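Local coordinates for protein TssK (Serratia sp. FS14, PDB 5Y0E) that serves as a trimeric baseplate component of the bacterial type VI secretion system, where it probably links the sheathed tail to the membrane complex, at the interface of chains A and B. Sequence-based numbering; all coordinates share one arbitrary frame. Chains: chain A/B, TssK.

The interface of chains A and B. Residues chain A 46, 68, 191, 256; chain B 36-38.
B:Ala37, the last residue of helix 17-37, keeps a roughly helical backbone and turns its carbonyl towards A:His256, while the backbone of B:His38 has already turned out of the helix. The imidazole NE2 of A:His256 donates a hydrogen bond to B:Ala37 O, 3.2 Å long and moderately bent (147° at H). The acceptor lies close to the imidazole plane, as suits a ring N-H, but the donor stands well above the carbonyl plane, off the lone-pair directions. The imidazole CG lies opposite the backbone N of A:His256 (chi1 180°), which extends the ring towards the helix end. Histidine probably suits the site because a ring N-H can reach a carbonyl at the helix C-terminus, where the regular helical bonding pattern runs out.

Alanine suits the same position: its lone methyl lets the backbone come close to chain A. B:Ala37 CB meets A:Leu46 CD1 at 3.7 Å and A:Ile68 CD1 at 3.6 Å, entering an apolar patch that A:Leu191 borders. The second methyl of A:Leu46, CD2, lies 4.0 Å from B:Ala37 O, so this branched side chain flanks both the methyl and the carbonyl. On A:Ile68 the longer branch does the touching; CG1 sits beside the backbone N (chi1 -76°), and its terminal CD1 faces the CE1 corner of the B:His38 imidazole. These two side chains approach from opposite directions.

The chains are copies of one protein in a deposited trimer, and this patch joins a helix end to loops and the end of strand 64-68. At its border, A:Leu191 CD1 lies 4.1 Å from B:His38 NE2.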
loop_
_atom_site.group_PDB
_atom_site.type_symbol
_atom_site.label_atom_id
_atom_site.label_comp_id
_atom_site.label_asym_id
_atom_site.label_seq_id
_atom_site.Cartn_x
_atom_site.Cartn_y
_atom_site.Cartn_z
ATOM N N LEU A 46 -20.248 -2.319 1.112
ATOM C CA LEU A 46 -19.592 -1.725 2.258
ATOM C C LEU A 46 -19.951 -2.445 3.530
ATOM O O LEU A 46 -19.122 -2.578 4.420
ATOM C CB LEU A 46 -20.001 -0.270 2.411
ATOM C CG LEU A 46 -19.394 0.666 1.411
ATOM C CD1 LEU A 46 -20.256 1.867 1.381
ATOM C CD2 LEU A 46 -18.003 0.995 1.875
ATOM N N ILE A 68 -22.747 -0.585 -3.710
ATOM C CA ILE A 68 -22.977 -0.108 -5.060
ATOM C C ILE A 68 -23.141 -1.298 -5.995
ATOM O O ILE A 68 -22.335 -2.230 -5.973
ATOM C CB ILE A 68 -21.823 0.795 -5.524
ATOM C CG1 ILE A 68 -21.954 2.158 -4.869
ATOM C CG2 ILE A 68 -21.859 0.975 -7.007
ATOM C CD1 ILE A 68 -20.667 2.785 -4.575
ATOM N N LEU A 191 -16.393 -3.484 -0.847
ATOM C CA LEU A 191 -15.745 -2.196 -1.018
ATOM C C LEU A 191 -14.890 -1.812 0.166
ATOM O O LEU A 191 -14.006 -0.983 0.018
ATOM C CB LEU A 191 -16.774 -1.096 -1.282
ATOM C CG LEU A 191 -17.320 -1.224 -2.690
ATOM C CD1 LEU A 191 -18.366 -0.200 -2.967
ATOM C CD2 LEU A 191 -16.218 -1.137 -3.698
ATOM N N HIS A 256 -11.193 2.111 6.563
ATOM C CA HIS A 256 -11.707 1.870 5.236
ATOM C C HIS A 256 -10.556 1.514 4.312
ATOM O O HIS A 256 -9.587 2.269 4.209
ATOM C CB HIS A 256 -12.458 3.089 4.742
ATOM C CG HIS A 256 -13.023 2.928 3.378
ATOM N ND1 HIS A 256 -12.248 2.997 2.244
ATOM C CD2 HIS A 256 -14.283 2.696 2.960
ATOM C CE1 HIS A 256 -13.009 2.824 1.183
ATOM N NE2 HIS A 256 -14.250 2.649 1.590
ATOM N N GLN B 36 -18.480 8.386 -0.423
ATOM C CA GLN B 36 -18.071 7.787 0.806
ATOM C C GLN B 36 -17.774 6.322 0.659
ATOM O O GLN B 36 -17.079 5.758 1.453
ATOM C CB GLN B 36 -19.100 8.045 1.869
ATOM C CG GLN B 36 -19.115 9.473 2.334
ATOM C CD GLN B 36 -20.116 9.705 3.418
ATOM O OE1 GLN B 36 -20.460 8.808 4.147
ATOM N NE2 GLN B 36 -20.579 10.905 3.527
ATOM N N ALA B 37 -18.295 5.706 -0.374
ATOM C CA ALA B 37 -18.005 4.308 -0.603
ATOM C C ALA B 37 -16.610 4.097 -1.149
ATOM O O ALA B 37 -16.089 2.993 -1.052
ATOM C CB ALA B 37 -19.017 3.695 -1.565
ATOM N N HIS B 38 -15.990 5.121 -1.711
ATOM C CA HIS B 38 -14.685 4.972 -2.328
ATOM C C HIS B 38 -13.607 5.866 -1.731
ATOM O O HIS B 38 -12.544 5.998 -2.334
ATOM C CB HIS B 38 -14.804 5.224 -3.819
ATOM C CG HIS B 38 -15.739 4.282 -4.496
ATOM N ND1 HIS B 38 -17.051 4.595 -4.752
ATOM C CD2 HIS B 38 -15.564 3.012 -4.928
ATOM C CE1 HIS B 38 -17.637 3.574 -5.344
ATOM N NE2 HIS B 38 -16.756 2.602 -5.462
#